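Integron cassette protein Vpc_cass2 (Vibrio paracholerae, PDB 3JRT) is of unknown function, an all-helical product of a mobile integron gene cassette that assembles as a two-chain unit. Local coordinates at residues R83-L88 and G179-L184; I120-N125 and Q144-K149. All coordinates share one frame; numbering follows the deposited sequence.

Contact 1. Residues R83-L88 and G179-L184; sequences RKYVEL and GVIELL
Two helices of an all-helical fold, 64-91 and the near C-terminal 177-188, meet here inside the chain's hydrophobic core, and Y85 spans most of the distance between them. The axes of the two short segments approach to 12.8 Å, their directions 36° apart, a wide spacing that the Y85 ring and the side chains of V180, I181 and L184 fill between them. Y85 has CG anti to its own nitrogen (chi1 167°), which sends the ring out from helix 64-91 toward these three. I181 does most of the work on the other side: its CG1 and CD1 approach the ring obliquely, the two side chains sliding past each other in opposite directions, with Y85 CD1 3.6 Å from I181 CG1 and 3.7 Å from I181 CD1. L184 touches more loosely, Y85 CE1 lying 4.5 Å from L184 CD1. Helix 27-53, through L35, I39 and L42, packs on I181, while I114 of helix 104-116 meets Y85. At the polar end of the ring, the hydroxyl is hydrogen-bonded to the backbone carbonyl of R107, so this buried oxygen is satisfied, and V180, crossing at about a right angle, places its CG1 4.1 Å from Y85 OH.

Contact 2. Residues I120-N125 and Q144-K149; sequences IKKLRN and QEEIIK
The carboxylate oxygen E146 OE2 is shared by two lysines: K122 NZ, from across the contact between helices 118-128 and 140-151, forms a long salt bridge of 3.9 Å to it, and K149 NZ, one turn further along E146's own helix, a 3.4 Å salt bridge whose hydrogen bond is weak. K122 NZ and K149 NZ lie 4.7 Å apart, two like charges with the carboxylate as their common counter-charge. E146 is bent at chi2 (-53°); its side chain and the extended one of K122 cross at about a right angle, and the other oxygen, E146 OE1, lies 3.6 Å from the aliphatic K122 CD. OE1 is buried here and has no polar partner in the model.

Beneath this network the helices, roughly antiparallel with segment axes 145° apart, pack through L123. Its CG sits 3.8 Å from E146 CB, against the aliphatic root of the glutamate, and its CD1 lies 4.1 Å from I147 CG1, the two side chains crossing nearly perpendicularly. V143, earlier on helix 140-151, also packs on L123. The contact thus joins an apolar leucine-isoleucine packing to a buried glutamate with exposed lysines around it; two lysines at a single carboxylate would probably favour its ionised form, although the long K122 bridge suggests a loose electrostatic hold.

Both contacts pair helices and both are buried, and contact 2 is nested in sequence within the loop closed by contact 1, but their chemistry differs. Contact 1 meets almost wholly through apolar groups, its one polar end being the Y85 hydroxyl, whereas contact 2 adds a buried glutamate and an exposed lysine to its L123-I147 packing. Their centres, 20 Å apart, lie on opposite sides of the chain's centre, yet helices 64-91 and 118-128 connect them directly: R83 CD packs 3.8 Å from I120 CG2, and E87 makes a weak ion pair with R124. Helix 64-91 also faces the second subunit, where K84 and E87 hydrogen-bond to the backbone O of C127 and the backbone N of V131 of that chain.

Contact 1. Residues R83-L88 and G179-L184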
loop_
_atom_site.group_PDB
_atom_site.type_symbol
_atom_site.label_atom_id
_atom_site.label_comp_id
_atom_site.label_asym_id
_atom_site.label_seq_id
_atom_site.Cartn_x
_atom_site.Cartn_y
_atom_site.Cartn_z
ATOM N N ARG A 83 -2.620 -10.977 4.366
ATOM C CA ARG A 83 -3.044 -11.975 3.391
ATOM C C ARG A 83 -1.822 -12.720 2.815
ATOM O O ARG A 83 -1.843 -13.937 2.661
ATOM C CB ARG A 83 -3.908 -11.357 2.286
ATOM C CG ARG A 83 -5.246 -10.818 2.755
ATOM C CD ARG A 83 -6.045 -11.838 3.623
ATOM N NE ARG A 83 -6.135 -13.136 2.965
ATOM C CZ ARG A 83 -6.762 -14.206 3.448
ATOM N NH1 ARG A 83 -7.401 -14.162 4.612
ATOM N NH2 ARG A 83 -6.754 -15.329 2.750
ATOM N N LYS A 84 -0.749 -11.996 2.531
ATOM C CA LYS A 84 0.463 -12.638 2.040
ATOM C C LYS A 84 0.957 -13.695 3.006
ATOM O O LYS A 84 1.468 -14.726 2.585
ATOM C CB LYS A 84 1.571 -11.621 1.753
ATOM C CG LYS A 84 1.389 -10.914 0.421
ATOM C CD LYS A 84 2.642 -10.127 -0.021
ATOM C CE LYS A 84 2.405 -9.484 -1.388
ATOM N NZ LYS A 84 3.235 -8.254 -1.587
ATOM N N TYR A 85 0.802 -13.446 4.301
ATOM C CA TYR A 85 1.266 -14.398 5.300
ATOM C C TYR A 85 0.457 -15.676 5.184
ATOM O O TYR A 85 1.008 -16.782 5.210
ATOM C CB TYR A 85 1.155 -13.833 6.713
ATOM C CG TYR A 85 1.330 -14.887 7.799
ATOM C CD1 TYR A 85 2.590 -15.200 8.311
ATOM C CD2 TYR A 85 0.245 -15.568 8.297
ATOM C CE1 TYR A 85 2.750 -16.166 9.300
ATOM C CE2 TYR A 85 0.389 -16.541 9.288
ATOM C CZ TYR A 85 1.638 -16.833 9.785
ATOM O OH TYR A 85 1.763 -17.791 10.768
ATOM N N VAL A 86 -0.851 -15.522 5.036
ATOM C CA VAL A 86 -1.706 -16.679 4.832
ATOM C C VAL A 86 -1.328 -17.397 3.534
ATOM O O VAL A 86 -1.152 -18.609 3.525
ATOM C CB VAL A 86 -3.203 -16.306 4.822
ATOM C CG1 VAL A 86 -4.067 -17.555 4.593
ATOM C CG2 VAL A 86 -3.587 -15.618 6.127
ATOM N N GLU A 87 -1.185 -16.645 2.447
ATOM C CA GLU A 87 -0.899 -17.250 1.148
ATOM C C GLU A 87 0.418 -18.017 1.166
ATOM O O GLU A 87 0.556 -19.067 0.535
ATOM C CB GLU A 87 -0.859 -16.192 0.056
ATOM C CG GLU A 87 -2.181 -15.542 -0.245
ATOM C CD GLU A 87 -2.009 -14.388 -1.207
ATOM O OE1 GLU A 87 -0.842 -14.106 -1.560
ATOM O OE2 GLU A 87 -3.018 -13.769 -1.606
ATOM N N LEU A 88 1.387 -17.485 1.894
ATOM C CA LEU A 88 2.652 -18.176 2.062
ATOM C C LEU A 88 2.413 -19.502 2.798
ATOM O O LEU A 88 2.936 -20.549 2.400
ATOM C CB LEU A 88 3.639 -17.292 2.825
ATOM C CG LEU A 88 5.072 -17.797 2.904
ATOM C CD1 LEU A 88 5.745 -17.633 1.559
ATOM C CD2 LEU A 88 5.848 -17.067 3.988
ATOM N N GLY A 179 6.391 -11.092 15.535
ATOM C CA GLY A 179 7.269 -11.939 16.327
ATOM C C GLY A 179 7.242 -13.372 15.829
ATOM O O GLY A 179 8.276 -14.032 15.743
ATOM N N VAL A 180 6.049 -13.844 15.485
ATOM C CA VAL A 180 5.882 -15.181 14.945
ATOM C C VAL A 180 6.552 -15.284 13.588
ATOM O O VAL A 180 7.168 -16.296 13.267
ATOM C CB VAL A 180 4.388 -15.565 14.847
ATOM C CG1 VAL A 180 4.190 -16.745 13.930
ATOM C CG2 VAL A 180 3.833 -15.870 16.242
ATOM N N ILE A 181 6.451 -14.229 12.792
ATOM C CA ILE A 181 7.015 -14.282 11.462
ATOM C C ILE A 181 8.530 -14.273 11.581
ATOM O O ILE A 181 9.219 -14.877 10.765
ATOM C CB ILE A 181 6.525 -13.130 10.567
ATOM C CG1 ILE A 181 5.053 -13.335 10.194
ATOM C CG2 ILE A 181 7.392 -13.026 9.294
ATOM C CD1 ILE A 181 4.469 -12.196 9.432
ATOM N N GLU A 182 9.032 -13.596 12.614
ATOM C CA GLU A 182 10.454 -13.581 12.936
ATOM C C GLU A 182 10.930 -14.943 13.471
ATOM O O GLU A 182 12.058 -15.367 13.215
ATOM C CB GLU A 182 10.738 -12.477 13.952
ATOM C CG GLU A 182 12.203 -12.296 14.284
ATOM C CD GLU A 182 12.484 -10.971 14.967
ATOM O OE1 GLU A 182 11.522 -10.208 15.202
ATOM O OE2 GLU A 182 13.667 -10.694 15.267
ATOM N N LEU A 183 10.061 -15.626 14.214
ATOM C CA LEU A 183 10.345 -16.970 14.701
ATOM C C LEU A 183 10.649 -17.898 13.539
ATOM O O LEU A 183 11.553 -18.741 13.616
ATOM C CB LEU A 183 9.145 -17.520 15.465
ATOM C CG LEU A 183 9.357 -17.933 16.916
ATOM C CD1 LEU A 183 10.043 -16.827 17.692
ATOM C CD2 LEU A 183 8.023 -18.306 17.550
ATOM N N LEU A 184 9.879 -17.746 12.464
ATOM C CA LEU A 184 10.045 -18.574 11.273
ATOM C C LEU A 184 11.267 -18.139 10.473
ATOM O O LEU A 184 12.100 -18.966 10.111
ATOM C CB LEU A 184 8.799 -18.520 10.388
ATOM C CG LEU A 184 7.468 -18.738 11.102
ATOM C CD1 LEU A 184 6.330 -18.717 10.110
ATOM C CD2 LEU A 184 7.482 -20.047 11.842
#

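Contact 2. Residues I120-N125 and Q144-K149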
loop_
_atom_site.group_PDB
_atom_site.type_symbol
_atom_site.label_atom_id
_atom_site.label_comp_id
_atom_site.label_asym_id
_atom_site.label_seq_id
_atom_site.Cartn_x
_atom_site.Cartn_y
_atom_site.Cartn_z
ATOM N N ILE A 120 -10.206 -8.018 6.742
ATOM C CA ILE A 120 -8.853 -8.013 6.194
ATOM C C ILE A 120 -8.832 -8.342 4.707
ATOM O O ILE A 120 -8.296 -7.588 3.900
ATOM C CB ILE A 120 -7.924 -8.970 6.949
ATOM C CG1 ILE A 120 -7.685 -8.441 8.367
ATOM C CG2 ILE A 120 -6.563 -9.105 6.206
ATOM C CD1 ILE A 120 -6.694 -9.265 9.199
ATOM N N LYS A 121 -9.447 -9.462 4.351
ATOM C CA LYS A 121 -9.514 -9.892 2.964
ATOM C C LYS A 121 -10.345 -8.910 2.155
ATOM O O LYS A 121 -9.963 -8.532 1.048
ATOM C CB LYS A 121 -10.112 -11.296 2.885
ATOM C CG LYS A 121 -9.797 -12.069 1.625
ATOM C CD LYS A 121 -10.382 -13.486 1.717
ATOM C CE LYS A 121 -9.877 -14.393 0.603
ATOM N NZ LYS A 121 -10.244 -15.819 0.843
ATOM N N LYS A 122 -11.474 -8.485 2.709
ATOM C CA LYS A 122 -12.340 -7.521 2.029
ATOM C C LYS A 122 -11.586 -6.240 1.683
ATOM O O LYS A 122 -11.677 -5.740 0.569
ATOM C CB LYS A 122 -13.557 -7.176 2.883
ATOM C CG LYS A 122 -14.512 -8.317 3.134
ATOM C CD LYS A 122 -15.854 -7.786 3.691
ATOM C CE LYS A 122 -16.655 -8.891 4.347
ATOM N NZ LYS A 122 -17.989 -8.417 4.863
ATOM N N LEU A 123 -10.850 -5.701 2.646
ATOM C CA LEU A 123 -10.069 -4.490 2.399
ATOM C C LEU A 123 -8.954 -4.731 1.380
ATOM O O LEU A 123 -8.766 -3.942 0.449
ATOM C CB LEU A 123 -9.523 -3.916 3.718
ATOM C CG LEU A 123 -10.616 -3.287 4.600
ATOM C CD1 LEU A 123 -10.249 -3.263 6.083
ATOM C CD2 LEU A 123 -10.921 -1.882 4.120
ATOM N N ARG A 124 -8.221 -5.827 1.544
ATOM C CA ARG A 124 -7.171 -6.173 0.593
ATOM C C ARG A 124 -7.725 -6.190 -0.832
ATOM O O ARG A 124 -7.210 -5.513 -1.747
ATOM C CB ARG A 124 -6.562 -7.536 0.940
ATOM C CG ARG A 124 -5.200 -7.820 0.255
ATOM C CD ARG A 124 -5.374 -8.220 -1.200
ATOM N NE ARG A 124 -6.254 -9.380 -1.338
ATOM C CZ ARG A 124 -5.849 -10.644 -1.216
ATOM N NH1 ARG A 124 -4.576 -10.913 -0.944
ATOM N NH2 ARG A 124 -6.712 -11.643 -1.356
ATOM N N ASN A 125 -8.786 -6.966 -1.008
ATOM C CA ASN A 125 -9.413 -7.144 -2.311
ATOM C C ASN A 125 -9.820 -5.842 -2.982
ATOM O O ASN A 125 -9.586 -5.651 -4.177
ATOM C CB ASN A 125 -10.605 -8.085 -2.192
ATOM C CG ASN A 125 -10.174 -9.521 -2.017
ATOM O OD1 ASN A 125 -9.021 -9.860 -2.292
ATOM N ND2 ASN A 125 -11.094 -10.380 -1.563
ATOM N N GLN A 144 -14.576 2.570 5.486
ATOM C CA GLN A 144 -14.584 3.015 6.879
ATOM C C GLN A 144 -15.191 1.982 7.836
ATOM O O GLN A 144 -14.628 1.702 8.894
ATOM C CB GLN A 144 -15.293 4.373 7.003
ATOM C CG GLN A 144 -14.537 5.494 6.271
ATOM C CD GLN A 144 -13.026 5.471 6.582
ATOM O OE1 GLN A 144 -12.630 5.362 7.744
ATOM N NE2 GLN A 144 -12.184 5.576 5.540
ATOM N N GLU A 145 -16.338 1.416 7.468
ATOM C CA GLU A 145 -16.940 0.366 8.275
ATOM C C GLU A 145 -16.008 -0.830 8.410
ATOM O O GLU A 145 -15.827 -1.355 9.504
ATOM C CB GLU A 145 -18.271 -0.089 7.686
ATOM C CG GLU A 145 -19.415 0.859 7.944
ATOM C CD GLU A 145 -20.756 0.189 7.771
ATOM O OE1 GLU A 145 -20.821 -0.865 7.097
ATOM O OE2 GLU A 145 -21.746 0.712 8.325
ATOM N N GLU A 146 -15.421 -1.263 7.297
ATOM C CA GLU A 146 -14.587 -2.461 7.314
ATOM C C GLU A 146 -13.384 -2.275 8.218
ATOM O O GLU A 146 -12.918 -3.216 8.852
ATOM C CB GLU A 146 -14.143 -2.865 5.908
ATOM C CG GLU A 146 -15.253 -3.478 5.075
ATOM C CD GLU A 146 -15.952 -4.641 5.773
ATOM O OE1 GLU A 146 -15.265 -5.460 6.424
ATOM O OE2 GLU A 146 -17.193 -4.735 5.664
ATOM N N ILE A 147 -12.897 -1.048 8.286
ATOM C CA ILE A 147 -11.745 -0.751 9.116
ATOM C C ILE A 147 -12.080 -0.865 10.599
ATOM O O ILE A 147 -11.258 -1.308 11.401
ATOM C CB ILE A 147 -11.173 0.636 8.796
ATOM C CG1 ILE A 147 -10.489 0.602 7.425
ATOM C CG2 ILE A 147 -10.170 1.045 9.854
ATOM C CD1 ILE A 147 -9.898 1.939 7.000
ATOM N N ILE A 148 -13.298 -0.473 10.955
ATOM C CA ILE A 148 -13.778 -0.601 12.323
ATOM C C ILE A 148 -13.965 -2.093 12.672
ATOM O O ILE A 148 -13.564 -2.546 13.742
ATOM C CB ILE A 148 -15.065 0.213 12.508
ATOM C CG1 ILE A 148 -14.750 1.708 12.325
ATOM C CG2 ILE A 148 -15.756 -0.096 13.875
ATOM C CD1 ILE A 148 -15.958 2.616 12.490
ATOM N N LYS A 149 -14.547 -2.862 11.762
ATOM C CA LYS A 149 -14.665 -4.302 11.969
ATOM C C LYS A 149 -13.296 -4.957 12.174
ATOM O O LYS A 149 -13.129 -5.852 12.990
ATOM C CB LYS A 149 -15.382 -4.962 10.783
ATOM C CG LYS A 149 -16.901 -4.649 10.733
ATOM C CD LYS A 149 -17.540 -5.268 9.501
ATOM C CE LYS A 149 -18.946 -4.781 9.307
ATOM N NZ LYS A 149 -19.530 -5.395 8.091
#